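Local coordinates for protein oligoribonuclease (Colwellia psychrerythraea, PDB 6A4D) that probably hydrolyses very short RNA oligonucleotides to mononucleotides as a dimeric exonuclease of the RNase H clan, at residues Val137-Val151 against Ser170-Phe182. The protein carries 1 engineered substitution. Sequence-based numbering, arbitrary orientation.
With 9RC (5'-O-[(S)-hydroxy(4-nitrophenoxy)phosphoryl]thymidine), chain C.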
loop_
_atom_site.group_PDB
_atom_site.type_symbol
_atom_site.label_atom_id
_atom_site.label_comp_id
_atom_site.label_asym_id
_atom_site.label_seq_id
_atom_site.Cartn_x
_atom_site.Cartn_y
_atom_site.Cartn_z
ATOM N N VAL A 137 3.963 0.066 -7.716
ATOM C CA VAL A 137 4.507 -0.524 -8.883
ATOM C C VAL A 137 4.851 -2.034 -8.595
ATOM O O VAL A 137 4.789 -2.901 -9.506
ATOM C CB VAL A 137 5.736 0.295 -9.330
ATOM C CG1 VAL A 137 6.550 -0.438 -10.405
ATOM C CG2 VAL A 137 5.287 1.677 -9.811
ATOM N N SER A 138 5.121 -2.331 -7.324
ATOM C CA SER A 138 5.400 -3.691 -6.893
ATOM C C SER A 138 4.171 -4.565 -6.892
ATOM O O SER A 138 4.319 -5.751 -6.974
ATOM C CB SER A 138 6.018 -3.719 -5.498
ATOM O OG SER A 138 7.167 -2.944 -5.496
ATOM N N THR A 139 2.983 -3.997 -6.843
ATOM C CA THR A 139 1.771 -4.768 -7.131
ATOM C C THR A 139 1.849 -5.315 -8.519
ATOM O O THR A 139 1.517 -6.470 -8.752
ATOM C CB THR A 139 0.512 -3.882 -7.008
ATOM O OG1 THR A 139 0.223 -3.711 -5.614
ATOM C CG2 THR A 139 -0.721 -4.417 -7.787
ATOM N N ILE A 140 2.320 -4.498 -9.447
ATOM C CA ILE A 140 2.323 -4.885 -10.873
ATOM C C ILE A 140 3.455 -5.860 -11.042
ATOM O O ILE A 140 3.311 -6.811 -11.754
ATOM C CB ILE A 140 2.499 -3.689 -11.845
ATOM C CG1 ILE A 140 1.365 -2.688 -11.587
ATOM C CG2 ILE A 140 2.379 -4.154 -13.324
ATOM C CD1 ILE A 140 1.814 -1.318 -11.919
ATOM N N LYS A 141 4.544 -5.628 -10.323
ATOM C CA LYS A 141 5.593 -6.651 -10.262
ATOM C C LYS A 141 5.143 -8.034 -9.800
ATOM O O LYS A 141 5.493 -9.051 -10.413
ATOM C CB LYS A 141 6.746 -6.172 -9.408
ATOM C CG LYS A 141 8.032 -6.921 -9.716
ATOM C CD LYS A 141 8.903 -7.002 -8.476
ATOM C CE LYS A 141 9.249 -5.628 -7.913
ATOM N NZ LYS A 141 10.139 -4.869 -8.819
ATOM N N GLU A 142 4.324 -8.079 -8.760
ATOM C CA GLU A 142 3.789 -9.353 -8.328
ATOM C C GLU A 142 2.825 -9.975 -9.349
ATOM O O GLU A 142 2.836 -11.192 -9.474
ATOM C CB GLU A 142 3.156 -9.243 -6.980
ATOM C CG GLU A 142 4.171 -8.945 -5.831
ATOM C CD GLU A 142 5.101 -10.148 -5.562
ATOM O OE1 GLU A 142 4.580 -11.276 -5.533
ATOM O OE2 GLU A 142 6.348 -9.967 -5.432
ATOM N N LEU A 143 2.010 -9.185 -10.068
ATOM C CA LEU A 143 1.219 -9.723 -11.147
ATOM C C LEU A 143 2.091 -10.230 -12.273
ATOM O O LEU A 143 1.810 -11.283 -12.847
ATOM C CB LEU A 143 0.125 -8.776 -11.627
ATOM C CG LEU A 143 -0.872 -8.415 -10.493
ATOM C CD1 LEU A 143 -1.757 -7.247 -10.814
ATOM C CD2 LEU A 143 -1.746 -9.575 -10.042
ATOM N N ALA A 144 3.153 -9.496 -12.604
ATOM C CA ALA A 144 4.006 -9.918 -13.731
ATOM C C ALA A 144 4.714 -11.251 -13.406
ATOM O O ALA A 144 4.739 -12.170 -14.269
ATOM C CB ALA A 144 5.029 -8.869 -14.062
ATOM N N LYS A 145 5.257 -11.367 -12.168
ATOM C CA LYS A 145 5.787 -12.643 -11.680
ATOM C C LYS A 145 4.932 -13.859 -12.003
ATOM O O LYS A 145 5.424 -14.886 -12.435
ATOM C CB LYS A 145 6.090 -12.603 -10.198
ATOM C CG LYS A 145 7.310 -11.751 -9.914
ATOM C CD LYS A 145 7.413 -11.319 -8.474
ATOM C CE LYS A 145 7.241 -12.499 -7.552
ATOM N NZ LYS A 145 7.929 -12.203 -6.277
ATOM N N ARG A 146 3.649 -13.712 -11.844
ATOM C CA ARG A 146 2.728 -14.815 -11.967
ATOM C C ARG A 146 2.098 -14.929 -13.309
ATOM O O ARG A 146 1.766 -16.003 -13.707
ATOM C CB ARG A 146 1.591 -14.662 -10.951
ATOM C CG ARG A 146 2.127 -14.742 -9.533
ATOM C CD ARG A 146 0.998 -14.584 -8.514
ATOM N NE ARG A 146 1.509 -14.782 -7.145
ATOM C CZ ARG A 146 2.400 -14.009 -6.535
ATOM N NH1 ARG A 146 2.940 -12.949 -7.123
ATOM N NH2 ARG A 146 2.769 -14.302 -5.293
ATOM N N TRP A 147 1.893 -13.830 -14.008
ATOM C CA TRP A 147 1.151 -13.888 -15.229
ATOM C C TRP A 147 2.076 -13.717 -16.422
ATOM O O TRP A 147 1.725 -14.147 -17.500
ATOM C CB TRP A 147 0.064 -12.784 -15.299
ATOM C CG TRP A 147 -1.045 -12.882 -14.316
ATOM C CD1 TRP A 147 -1.293 -13.907 -13.475
ATOM C CD2 TRP A 147 -2.081 -11.896 -14.066
ATOM N NE1 TRP A 147 -2.393 -13.619 -12.696
ATOM C CE2 TRP A 147 -2.892 -12.395 -13.047
ATOM C CE3 TRP A 147 -2.333 -10.624 -14.548
ATOM C CZ2 TRP A 147 -3.981 -11.707 -12.564
ATOM C CZ3 TRP A 147 -3.438 -9.935 -14.093
ATOM C CH2 TRP A 147 -4.234 -10.455 -13.089
ATOM N N LYS A 148 3.210 -13.048 -16.322
ATOM C CA LYS A 148 4.013 -12.872 -17.543
ATOM C C LYS A 148 5.435 -12.559 -17.168
ATOM O O LYS A 148 5.993 -11.501 -17.498
ATOM C CB LYS A 148 3.363 -11.768 -18.410
ATOM C CG LYS A 148 3.782 -11.802 -19.841
ATOM C CD LYS A 148 3.156 -10.685 -20.635
ATOM C CE LYS A 148 3.623 -10.760 -22.097
ATOM N NZ LYS A 148 2.948 -9.686 -22.871
ATOM N N PRO A 149 6.089 -13.543 -16.537
ATOM C CA PRO A 149 7.346 -13.298 -15.921
ATOM C C PRO A 149 8.417 -12.780 -16.839
ATOM O O PRO A 149 9.297 -12.022 -16.403
ATOM C CB PRO A 149 7.719 -14.661 -15.293
ATOM C CG PRO A 149 6.833 -15.652 -15.913
ATOM C CD PRO A 149 5.595 -14.901 -16.249
ATOM N N GLU A 150 8.302 -13.086 -18.100
ATOM C CA GLU A 150 9.287 -12.597 -19.041
ATOM C C GLU A 150 9.416 -11.102 -19.213
ATOM O O GLU A 150 10.482 -10.620 -19.598
ATOM C CB GLU A 150 9.072 -13.210 -20.406
ATOM C CG GLU A 150 10.435 -13.410 -21.056
ATOM C CD GLU A 150 10.488 -14.567 -22.046
ATOM O OE1 GLU A 150 11.432 -14.535 -22.883
ATOM O OE2 GLU A 150 9.596 -15.451 -21.980
ATOM N N VAL A 151 8.344 -10.360 -18.927
ATOM C CA VAL A 151 8.435 -8.918 -18.899
ATOM C C VAL A 151 9.542 -8.460 -17.935
ATOM O O VAL A 151 10.129 -7.437 -18.159
ATOM C CB VAL A 151 7.078 -8.305 -18.484
ATOM C CG1 VAL A 151 7.196 -6.844 -18.119
ATOM C CG2 VAL A 151 6.051 -8.488 -19.590
ATOM N N SER A 170 11.600 3.369 -10.371
ATOM C CA SER A 170 10.223 2.909 -10.252
ATOM C C SER A 170 9.427 3.339 -11.475
ATOM O O SER A 170 8.667 2.548 -12.016
ATOM C CB SER A 170 9.531 3.502 -8.995
ATOM O OG SER A 170 10.369 3.409 -7.852
ATOM N N ILE A 171 9.603 4.591 -11.865
ATOM C CA ILE A 171 8.917 5.202 -13.031
ATOM C C ILE A 171 9.266 4.398 -14.240
ATOM O O ILE A 171 8.375 3.979 -15.021
ATOM C CB ILE A 171 9.361 6.662 -13.211
ATOM C CG1 ILE A 171 8.851 7.493 -12.010
ATOM C CG2 ILE A 171 8.829 7.316 -14.512
ATOM C CD1 ILE A 171 9.222 8.948 -12.063
ATOM N N ALA A 172 10.563 4.118 -14.357
ATOM C CA ALA A 172 11.025 3.373 -15.504
ATOM C C ALA A 172 10.447 1.988 -15.480
ATOM O O ALA A 172 10.076 1.491 -16.522
ATOM C CB ALA A 172 12.552 3.355 -15.574
ATOM N N GLU A 173 10.356 1.363 -14.311
ATOM C CA GLU A 173 9.782 0.028 -14.228
ATOM C C GLU A 173 8.319 0.005 -14.735
ATOM O O GLU A 173 7.923 -0.888 -15.435
ATOM C CB GLU A 173 9.860 -0.545 -12.812
ATOM C CG GLU A 173 9.330 -1.983 -12.675
ATOM C CD GLU A 173 9.318 -2.470 -11.210
ATOM O OE1 GLU A 173 9.858 -1.753 -10.331
ATOM O OE2 GLU A 173 8.740 -3.562 -10.936
ATOM N N LEU A 174 7.551 1.006 -14.368
ATOM C CA LEU A 174 6.156 1.120 -14.721
ATOM C C LEU A 174 5.975 1.401 -16.214
ATOM O O LEU A 174 5.030 0.910 -16.813
ATOM C CB LEU A 174 5.441 2.169 -13.861
ATOM C CG LEU A 174 3.946 2.371 -14.136
ATOM C CD1 LEU A 174 3.113 1.127 -13.877
ATOM C CD2 LEU A 174 3.396 3.547 -13.353
ATOM N N LYS A 175 6.928 2.111 -16.791
ATOM C CA LYS A 175 6.967 2.409 -18.239
ATOM C C LYS A 175 7.153 1.122 -19.019
ATOM O O LYS A 175 6.492 0.838 -19.995
ATOM C CB LYS A 175 8.105 3.365 -18.540
ATOM C CG LYS A 175 7.805 4.818 -18.416
ATOM C CD LYS A 175 8.809 5.621 -19.275
ATOM C CE LYS A 175 8.501 7.136 -19.350
ATOM N NZ LYS A 175 9.270 8.060 -18.424
ATOM N N VAL A 176 8.029 0.294 -18.509
ATOM C CA VAL A 176 8.188 -1.014 -19.050
ATOM C C VAL A 176 6.884 -1.777 -19.013
ATOM O O VAL A 176 6.473 -2.355 -20.058
ATOM C CB VAL A 176 9.379 -1.760 -18.372
ATOM C CG1 VAL A 176 9.359 -3.262 -18.613
ATOM C CG2 VAL A 176 10.670 -1.143 -18.833
ATOM N N TYR A 177 6.238 -1.841 -17.849
ATOM C CA TYR A 177 4.926 -2.572 -17.792
ATOM C C TYR A 177 3.890 -1.963 -18.712
ATOM O O TYR A 177 3.143 -2.649 -19.365
ATOM C CB TYR A 177 4.336 -2.623 -16.360
ATOM C CG TYR A 177 5.217 -3.301 -15.349
ATOM C CD1 TYR A 177 5.896 -4.478 -15.654
ATOM C CD2 TYR A 177 5.377 -2.764 -14.075
ATOM C CE1 TYR A 177 6.703 -5.107 -14.729
ATOM C CE2 TYR A 177 6.190 -3.374 -13.135
ATOM C CZ TYR A 177 6.886 -4.518 -13.474
ATOM O OH TYR A 177 7.690 -5.106 -12.570
ATOM N N ARG A 178 3.829 -0.650 -18.730
ATOM C CA ARG A 178 2.936 0.021 -19.648
ATOM C C ARG A 178 3.047 -0.507 -21.096
ATOM O O ARG A 178 2.039 -0.775 -21.750
ATOM C CB ARG A 178 3.221 1.522 -19.632
ATOM C CG ARG A 178 2.154 2.262 -20.393
ATOM C CD ARG A 178 2.394 3.744 -20.403
ATOM N NE ARG A 178 1.111 4.363 -20.653
ATOM C CZ ARG A 178 0.945 5.592 -21.094
ATOM N NH1 ARG A 178 -0.289 6.032 -21.297
ATOM N NH2 ARG A 178 2.004 6.381 -21.294
ATOM N N GLU A 179 4.278 -0.649 -21.566
ATOM C CA GLU A 179 4.575 -1.135 -22.910
ATOM C C GLU A 179 4.376 -2.637 -23.098
ATOM O O GLU A 179 3.777 -3.010 -24.105
ATOM C CB GLU A 179 5.994 -0.733 -23.309
ATOM C CG GLU A 179 6.372 -1.059 -24.747
ATOM C CD GLU A 179 7.874 -0.933 -24.996
ATOM O OE1 GLU A 179 8.606 -0.301 -24.180
ATOM O OE2 GLU A 179 8.331 -1.459 -26.023
ATOM N N LEU A 180 4.815 -3.483 -22.152
ATOM C CA LEU A 180 4.785 -4.928 -22.346
ATOM C C LEU A 180 3.664 -5.696 -21.689
ATOM O O LEU A 180 3.437 -6.850 -22.028
ATOM C CB LEU A 180 6.131 -5.550 -21.912
ATOM C CG LEU A 180 7.373 -4.992 -22.612
ATOM C CD1 LEU A 180 8.622 -5.526 -21.956
ATOM C CD2 LEU A 180 7.354 -5.356 -24.108
ATOM N N PHE A 181 2.948 -5.099 -20.755
ATOM C CA PHE A 181 2.051 -5.900 -19.908
ATOM C C PHE A 181 0.671 -5.382 -19.842
ATOM O O PHE A 181 -0.209 -6.122 -19.543
ATOM C CB PHE A 181 2.680 -5.984 -18.508
ATOM C CG PHE A 181 2.060 -6.988 -17.554
ATOM C CD1 PHE A 181 1.526 -8.214 -17.971
ATOM C CD2 PHE A 181 2.155 -6.738 -16.176
ATOM C CE1 PHE A 181 1.020 -9.099 -17.034
ATOM C CE2 PHE A 181 1.690 -7.633 -15.245
ATOM C CZ PHE A 181 1.120 -8.815 -15.661
ATOM N N PHE A 182 0.447 -4.136 -20.215
ATOM C CA PHE A 182 -0.858 -3.581 -20.266
ATOM C C PHE A 182 -1.295 -3.470 -21.693
ATOM O O PHE A 182 -0.486 -3.197 -22.564
ATOM C CB PHE A 182 -0.801 -2.180 -19.641
ATOM C CG PHE A 182 -0.778 -2.197 -18.154
ATOM C CD1 PHE A 182 -1.951 -2.417 -17.441
ATOM C CD2 PHE A 182 0.387 -2.065 -17.469
ATOM C CE1 PHE A 182 -1.957 -2.430 -16.055
ATOM C CE2 PHE A 182 0.401 -2.119 -16.064
ATOM C CZ PHE A 182 -0.773 -2.291 -15.376
HETATM O OAJ 9RC C . 9.142 -2.916 3.797
HETATM C CAE 9RC C . 9.971 -3.817 3.644
HETATM N NAI 9RC C . 9.954 -4.905 4.501
HETATM C CAL 9RC C . 10.880 -5.944 4.343
HETATM O OAS 9RC C . 10.824 -6.891 5.135
HETATM C CAT 9RC C . 11.820 -5.894 3.302
HETATM C CAU 9RC C . 12.756 -6.922 3.099
HETATM C CAF 9RC C . 11.821 -4.788 2.470
HETATM N NAB 9RC C . 10.878 -3.754 2.661
HETATM C CAA 9RC C . 10.857 -2.560 1.812
HETATM O OAC 9RC C . 10.384 -2.851 0.523
HETATM C CAD 9RC C . 12.263 -2.062 1.593
HETATM C CAH 9RC C . 12.046 -1.120 0.478
HETATM O OAK 9RC C . 11.773 0.134 1.045
HETATM C CAG 9RC C . 10.815 -1.689 -0.208
HETATM C CAR 9RC C . 11.229 -2.193 -1.551
HETATM O OAQ 9RC C . 10.099 -2.875 -2.072
HETATM P PAP 9RC C . 10.219 -3.575 -3.482
HETATM O OAO 9RC C . 8.710 -4.002 -3.822
HETATM O OAN 9RC C . 10.971 -4.829 -3.255
HETATM O OAM 9RC C . 10.910 -2.423 -4.284
HETATM C CAV 9RC C . 11.429 -2.138 -5.541
HETATM C CAW 9RC C . 11.958 -0.819 -5.791
HETATM C CAY 9RC C . 12.457 -0.450 -7.093
HETATM C CBA 9RC C . 12.461 -1.401 -8.160
HETATM N NBB 9RC C . 12.898 -1.202 -9.461
HETATM O OBD 9RC C . 13.815 -2.292 -10.254
HETATM O OBC 9RC C . 12.427 -0.110 -10.154
HETATM C CAZ 9RC C . 11.947 -2.666 -7.858
HETATM C CAX 9RC C . 11.431 -3.060 -6.601
HETATM O O HOH W 1 4.496 -8.148 -24.392
#
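At the pocket that holds one pNP-TMP, Lys141 and Glu173 join helix 137-147 to the C-terminal helix 163-180. Lys141 NZ lies 2.9 Å from Glu173 OE2 in a salt bridge, meeting the carboxylate on its syn side but 33° out of its plane; a long, flexible lysine suits the place, since bends at its third and fourth torsions bring the ammonium there, beside the nitrophenyl ring. Glu173 OE1 accepts a hydrogen bond from Asn110 ND2, so both carboxylate oxygens are held, and Ser138 OG donates to the phosphate oxygen OAO of the ligand. Tyr177 OH also donates to Glu173 OE2, though at a separation too short to be trusted exactly. Behind its hydroxyl, the Tyr177 ring is a knob in a hole formed by Val137, Ile140, Ala144 and Lys141. Ile140 offers a branch methyl, CG2, over one face of the Tyr177 ring, 3.8 Å from the centroid, in a CH-pi contact, while Val151 CG1 meets the ring edge. With the ring gone, as in an alanine here, the space between Ile140 and Val151 would probably be left unfilled and Glu173 OE2 would lose its hydroxyl partner. In this RNase H-like exonuclease fold, helix 137-147 comes after strand 134-136, outermost in this chain, and segment 170-180, crossing it at 44°, rests on the sheet through Ile171 and Leu174 against Trp13. Val137, compact and branched, fits among Ser170, Glu173, Leu174 and Tyr177. Phe181 wedges its ring against helix 137-147, CE2 3.5 Å from Ala144 N; the small methyl of Ala144 admits it. Lys148 stretches fully so that NZ reaches Leu180 O at 3.0 Å, almost in line with the C=O bond, and a water bridges the same two atoms.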